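Two structures of glutathione S-transferase family protein from Pseudomonas putida compared at one contact. The protein probably catalyses the conjugation of reduced glutathione to a wide range of hydrophobic electrophiles, as a member of the glutathione S-transferase superfamily. Structure 1 is PDB 3LXZ (chain A, 1.76 Å), residues Leu99-Pro104 and Ala128-Gly133; structure 2 is PDB 3PR8 (chain B, 1.80 Å), residues Leu99-Pro104 and Ala128-Gly133. One frame, after least-squares fit of the local backbone (RMSD 0.06 Å); residues are numbered along the deposited sequences.

Structure 1 (3LXZ); sequences LYIELP and ADLLAG.
In the all-helical C-terminal domain of the glutathione S-transferase fold, helices 84-106 and 120-140 meet where Tyr-100 lies against Gly-133; the short axes run 8.0 Å apart at 145°. Gly-133 CA approaches Tyr-100 O at 3.3 Å with 158° at the hydrogen, a CA-H...O contact. A CB on Gly-133 would fall 1.9 Å from Tyr-100 O, a clash. Ile-101 lays CD1 3.7 Å from Gly-133 O. Leu-130 CD2 lies 3.4 Å from Ile-101 O, its side chain crossing that of Ile-101 at about a right angle. Pro-104 CB packs 3.6 Å from Asp-129 CB. Tyr-100 CB touches Gly-133 CA, while the ring, with Leu-99 CB over the centre of one face, extends to the second subunit, where OH hydrogen-bonds Glu-62. In Leu-99, chi2 of 56° leaves CD2 as the branch anti to CA.

Structure 2 (3PR8); sequences LYIELP and ADLLAG. With GSH (glutathione), chain C.
Beside the glutathione site at the subunit interface, Tyr-100 lies against Gly-133; the short axes run 8.0 Å apart at 144°. Gly-133 CA approaches Tyr-100 O at 3.2 Å with 153° at the hydrogen, a CA-H...O contact. A CB on Gly-133 would fall 1.8 Å from Tyr-100 O, a clash. Ile-101 lays CD1 3.7 Å from Gly-133 O. Leu-130 CD2 lies 3.4 Å from Ile-101 O, its side chain crossing that of Ile-101 at about a right angle. Pro-104 CB packs 3.7 Å from Asp-129 CB. Tyr-100 CB touches Gly-133 CA, while the ring, with Leu-99 CB over the centre of one face, extends to the second subunit, where OH hydrogen-bonds Glu-62. Glutathione, bonded to Glu-62, Val-50 and Thr-63 of that subunit, donates N1 to Tyr-100 OH at 2.9 Å. Leu-99 CD1, anti to CA (chi2 -175°), lies 3.5 Å from N1.

Comparison
The models differ at Leu-99(A) and Leu-99(B). Chi2 is 56° in Leu-99(A) and -175° in Leu-99(B). The place of CD2 of Leu-99(A) is taken by CD1 of Leu-99(B), while the place of CD1 of Leu-99(A) is left; one methyl position is shared and the other differs. The backbone beneath does not differ, since the CA atoms coincide within the error.

The second difference is glutathione, modelled in structure 2 alone. It touches Leu-99(B) and Tyr-100(B): its N1 donates a hydrogen bond to OH of Tyr-100(B) at 2.9 Å and lies 3.5 Å from CD1 of Leu-99(B). The first contact is polar and directional, whereas the second sets a methyl group beside the ligand amine, at a position where structure 1 also has a methyl. In structure 1 no ligand or ion is modelled at that place, so neither contact has a counterpart there.

The helix interface itself stays. Ile-101(A), Asp-129(A) and Leu-130(A) keep their places within the error, as do their counterparts. Tyr-100(A) meets Leu-130(A) and Gly-133(A), Ile-101(A) both Leu-130(A) and Gly-133(A), and Pro-104(A) both Asp-129(A) and Leu-130(A), with the same pairs in structure 2. Tyr-100(B) has glutathione N1 as a further partner, while its side chain and that of Tyr-100(A) coincide within the error.

Structure 1 (3LXZ)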
loop_
_atom_site.group_PDB
_atom_site.type_symbol
_atom_site.label_atom_id
_atom_site.label_comp_id
_atom_site.label_asym_id
_atom_site.label_seq_id
_atom_site.Cartn_x
_atom_site.Cartn_y
_atom_site.Cartn_z
ATOM N N LEU A 99 0.500 -4.255 3.907
ATOM C CA LEU A 99 1.752 -3.591 4.265
ATOM C C LEU A 99 2.363 -4.213 5.517
ATOM O O LEU A 99 3.580 -4.160 5.693
ATOM C CB LEU A 99 1.497 -2.101 4.570
ATOM C CG LEU A 99 1.557 -1.123 3.384
ATOM C CD1 LEU A 99 0.623 -1.535 2.329
ATOM C CD2 LEU A 99 1.311 0.342 3.795
ATOM N N TYR A 100 1.537 -4.775 6.392
ATOM C CA TYR A 100 2.060 -5.140 7.714
ATOM C C TYR A 100 2.114 -6.621 7.957
ATOM O O TYR A 100 2.677 -7.067 8.985
ATOM C CB TYR A 100 1.311 -4.422 8.861
ATOM C CG TYR A 100 1.207 -2.940 8.597
ATOM C CD1 TYR A 100 2.349 -2.196 8.298
ATOM C CD2 TYR A 100 -0.026 -2.319 8.578
ATOM C CE1 TYR A 100 2.261 -0.823 7.994
ATOM C CE2 TYR A 100 -0.144 -0.967 8.288
ATOM C CZ TYR A 100 1.007 -0.227 7.993
ATOM O OH TYR A 100 0.849 1.110 7.713
ATOM N N ILE A 101 1.598 -7.395 7.008
ATOM C CA ILE A 101 1.694 -8.870 7.085
ATOM C C ILE A 101 2.317 -9.424 5.819
ATOM O O ILE A 101 3.383 -10.030 5.876
ATOM C CB ILE A 101 0.355 -9.548 7.430
ATOM C CG1 ILE A 101 -0.074 -9.132 8.851
ATOM C CG2 ILE A 101 0.490 -11.076 7.280
ATOM C CD1 ILE A 101 -1.329 -9.813 9.348
ATOM N N GLU A 102 1.713 -9.143 4.663
ATOM C CA GLU A 102 2.236 -9.715 3.421
ATOM C C GLU A 102 3.678 -9.269 3.062
ATOM O O GLU A 102 4.540 -10.105 2.819
ATOM C CB GLU A 102 1.275 -9.471 2.265
ATOM C CG GLU A 102 1.420 -10.584 1.127
ATOM C CD GLU A 102 2.696 -10.528 0.282
ATOM O OE1 GLU A 102 3.237 -9.415 0.017
ATOM O OE2 GLU A 102 3.134 -11.619 -0.173
ATOM N N LEU A 103 3.932 -7.954 3.044
ATOM C CA LEU A 103 5.252 -7.448 2.678
ATOM C C LEU A 103 6.346 -7.895 3.633
ATOM O O LEU A 103 7.386 -8.379 3.173
ATOM C CB LEU A 103 5.280 -5.926 2.487
ATOM C CG LEU A 103 4.392 -5.404 1.321
ATOM C CD1 LEU A 103 4.669 -3.910 1.165
ATOM C CD2 LEU A 103 4.632 -6.163 0.021
ATOM N N PRO A 104 6.126 -7.792 4.953
ATOM C CA PRO A 104 7.213 -8.331 5.775
ATOM C C PRO A 104 7.438 -9.840 5.605
ATOM O O PRO A 104 8.585 -10.287 5.616
ATOM C CB PRO A 104 6.805 -8.011 7.211
ATOM C CG PRO A 104 5.466 -7.471 7.167
ATOM C CD PRO A 104 5.053 -7.178 5.758
ATOM N N ALA A 128 9.658 -8.586 14.048
ATOM C CA ALA A 128 9.028 -7.457 14.722
ATOM C C ALA A 128 7.837 -6.952 13.878
ATOM O O ALA A 128 6.751 -6.665 14.417
ATOM C CB ALA A 128 10.055 -6.327 14.972
ATOM N N ASP A 129 8.039 -6.853 12.569
ATOM C CA ASP A 129 6.973 -6.352 11.672
ATOM C C ASP A 129 5.740 -7.272 11.656
ATOM O O ASP A 129 4.593 -6.785 11.674
ATOM C CB ASP A 129 7.494 -6.140 10.248
ATOM C CG ASP A 129 8.351 -4.906 10.106
ATOM O OD1 ASP A 129 8.318 -4.008 10.978
ATOM O OD2 ASP A 129 9.048 -4.807 9.072
ATOM N N LEU A 130 5.973 -8.585 11.612
ATOM C CA LEU A 130 4.877 -9.563 11.625
ATOM C C LEU A 130 4.137 -9.632 12.940
ATOM O O LEU A 130 2.900 -9.656 12.982
ATOM C CB LEU A 130 5.359 -10.943 11.223
ATOM C CG LEU A 130 5.584 -10.994 9.714
ATOM C CD1 LEU A 130 6.423 -12.155 9.320
ATOM C CD2 LEU A 130 4.232 -11.041 9.029
ATOM N N LEU A 131 4.893 -9.629 14.028
ATOM C CA LEU A 131 4.270 -9.531 15.328
ATOM C C LEU A 131 3.374 -8.281 15.399
ATOM O O LEU A 131 2.266 -8.342 15.914
ATOM C CB LEU A 131 5.327 -9.492 16.431
ATOM C CG LEU A 131 5.965 -10.834 16.752
ATOM C CD1 LEU A 131 6.978 -10.633 17.898
ATOM C CD2 LEU A 131 4.922 -11.931 17.163
ATOM N N ALA A 132 3.845 -7.152 14.876
ATOM C CA ALA A 132 3.015 -5.947 14.954
ATOM C C ALA A 132 1.826 -6.031 13.990
ATOM O O ALA A 132 0.715 -5.568 14.292
ATOM C CB ALA A 132 3.863 -4.678 14.701
ATOM N N GLY A 133 2.046 -6.664 12.846
ATOM C CA GLY A 133 1.005 -6.725 11.822
ATOM C C GLY A 133 -0.132 -7.616 12.265
ATOM O O GLY A 133 -1.318 -7.303 12.060
#

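Structure 2 (3PR8)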
loop_
_atom_site.group_PDB
_atom_site.type_symbol
_atom_site.label_atom_id
_atom_site.label_comp_id
_atom_site.label_asym_id
_atom_site.label_seq_id
_atom_site.Cartn_x
_atom_site.Cartn_y
_atom_site.Cartn_z
ATOM N N LEU B 99 0.501 -4.252 3.917
ATOM C CA LEU B 99 1.741 -3.560 4.299
ATOM C C LEU B 99 2.381 -4.205 5.527
ATOM O O LEU B 99 3.602 -4.185 5.663
ATOM C CB LEU B 99 1.481 -2.080 4.628
ATOM C CG LEU B 99 1.061 -1.127 3.510
ATOM C CD1 LEU B 99 0.990 0.310 4.083
ATOM C CD2 LEU B 99 2.035 -1.202 2.409
ATOM N N TYR B 100 1.553 -4.726 6.435
ATOM C CA TYR B 100 2.098 -5.133 7.758
ATOM C C TYR B 100 2.111 -6.638 7.971
ATOM O O TYR B 100 2.643 -7.114 8.985
ATOM C CB TYR B 100 1.356 -4.418 8.919
ATOM C CG TYR B 100 1.205 -2.946 8.661
ATOM C CD1 TYR B 100 2.322 -2.154 8.371
ATOM C CD2 TYR B 100 -0.046 -2.353 8.673
ATOM C CE1 TYR B 100 2.188 -0.803 8.092
ATOM C CE2 TYR B 100 -0.193 -0.971 8.418
ATOM C CZ TYR B 100 0.931 -0.219 8.121
ATOM O OH TYR B 100 0.793 1.126 7.862
ATOM N N ILE B 101 1.570 -7.399 7.018
ATOM C CA ILE B 101 1.713 -8.871 7.070
ATOM C C ILE B 101 2.340 -9.398 5.773
ATOM O O ILE B 101 3.394 -10.017 5.820
ATOM C CB ILE B 101 0.368 -9.592 7.366
ATOM C CG1 ILE B 101 -0.105 -9.222 8.791
ATOM C CG2 ILE B 101 0.532 -11.098 7.235
ATOM C CD1 ILE B 101 -1.537 -9.617 9.111
ATOM N N GLU B 102 1.705 -9.156 4.622
ATOM C CA GLU B 102 2.226 -9.733 3.384
ATOM C C GLU B 102 3.663 -9.268 3.104
ATOM O O GLU B 102 4.557 -10.083 2.849
ATOM C CB GLU B 102 1.298 -9.475 2.180
ATOM C CG GLU B 102 1.381 -10.633 1.118
ATOM C CD GLU B 102 2.655 -10.655 0.267
ATOM O OE1 GLU B 102 3.216 -9.572 -0.001
ATOM O OE2 GLU B 102 3.082 -11.770 -0.173
ATOM N N LEU B 103 3.897 -7.950 3.115
ATOM C CA LEU B 103 5.219 -7.484 2.676
ATOM C C LEU B 103 6.327 -7.913 3.616
ATOM O O LEU B 103 7.390 -8.346 3.150
ATOM C CB LEU B 103 5.239 -5.971 2.416
ATOM C CG LEU B 103 4.404 -5.509 1.212
ATOM C CD1 LEU B 103 4.490 -3.963 1.049
ATOM C CD2 LEU B 103 4.862 -6.198 -0.060
ATOM N N PRO B 104 6.100 -7.843 4.949
ATOM C CA PRO B 104 7.191 -8.354 5.795
ATOM C C PRO B 104 7.431 -9.868 5.638
ATOM O O PRO B 104 8.579 -10.308 5.631
ATOM C CB PRO B 104 6.759 -7.987 7.233
ATOM C CG PRO B 104 5.328 -7.560 7.148
ATOM C CD PRO B 104 5.024 -7.187 5.724
ATOM N N ALA B 128 9.662 -8.622 13.979
ATOM C CA ALA B 128 9.035 -7.503 14.666
ATOM C C ALA B 128 7.849 -6.973 13.877
ATOM O O ALA B 128 6.784 -6.699 14.433
ATOM C CB ALA B 128 10.046 -6.393 14.910
ATOM N N ASP B 129 8.039 -6.832 12.576
ATOM C CA ASP B 129 6.979 -6.301 11.722
ATOM C C ASP B 129 5.750 -7.221 11.678
ATOM O O ASP B 129 4.589 -6.745 11.690
ATOM C CB ASP B 129 7.535 -6.085 10.317
ATOM C CG ASP B 129 8.456 -4.880 10.228
ATOM O OD1 ASP B 129 8.482 -4.020 11.154
ATOM O OD2 ASP B 129 9.127 -4.774 9.198
ATOM N N LEU B 130 5.991 -8.533 11.661
ATOM C CA LEU B 130 4.898 -9.509 11.623
ATOM C C LEU B 130 4.156 -9.578 12.948
ATOM O O LEU B 130 2.943 -9.589 12.987
ATOM C CB LEU B 130 5.395 -10.881 11.180
ATOM C CG LEU B 130 5.671 -10.979 9.670
ATOM C CD1 LEU B 130 6.573 -12.177 9.402
ATOM C CD2 LEU B 130 4.332 -11.079 8.884
ATOM N N LEU B 131 4.901 -9.578 14.043
ATOM C CA LEU B 131 4.252 -9.516 15.341
ATOM C C LEU B 131 3.323 -8.296 15.426
ATOM O O LEU B 131 2.193 -8.396 15.877
ATOM C CB LEU B 131 5.295 -9.487 16.454
ATOM C CG LEU B 131 5.875 -10.881 16.730
ATOM C CD1 LEU B 131 7.019 -10.826 17.733
ATOM C CD2 LEU B 131 4.777 -11.847 17.230
ATOM N N ALA B 132 3.804 -7.157 14.951
ATOM C CA ALA B 132 3.006 -5.949 14.935
ATOM C C ALA B 132 1.836 -6.033 13.944
ATOM O O ALA B 132 0.724 -5.540 14.239
ATOM C CB ALA B 132 3.893 -4.747 14.642
ATOM N N GLY B 133 2.088 -6.625 12.770
ATOM C CA GLY B 133 1.021 -6.792 11.772
ATOM C C GLY B 133 -0.128 -7.678 12.263
ATOM O O GLY B 133 -1.299 -7.377 12.060
HETATM N N1 GSH C . 0.872 3.313 5.953
HETATM C CA1 GSH C . 0.769 4.519 6.771
HETATM C C1 GSH C . -0.038 5.513 6.011
HETATM O O11 GSH C . -0.097 5.313 4.779
HETATM O O12 GSH C . -0.595 6.505 6.610
HETATM C CB1 GSH C . 2.134 5.171 6.998
HETATM C CG1 GSH C . 1.990 6.257 8.059
HETATM C CD1 GSH C . 3.317 6.607 8.685
HETATM O OE1 GSH C . 4.487 5.811 8.491
HETATM N N2 GSH C . 3.306 7.681 9.481
HETATM C CA2 GSH C . 4.466 7.917 10.331
HETATM C C2 GSH C . 4.335 7.308 11.697
HETATM O O2 GSH C . 3.054 7.036 12.182
HETATM C CB2 GSH C . 4.677 9.405 10.492
HETATM S SG2 GSH C . 4.963 10.141 8.882
HETATM N N3 GSH C . 5.464 7.075 12.377
HETATM C CA3 GSH C . 5.468 6.768 13.805
HETATM C C3 GSH C . 5.470 5.282 14.086
HETATM O O31 GSH C . 5.741 4.471 13.171
HETATM O O32 GSH C . 5.226 4.837 15.236
#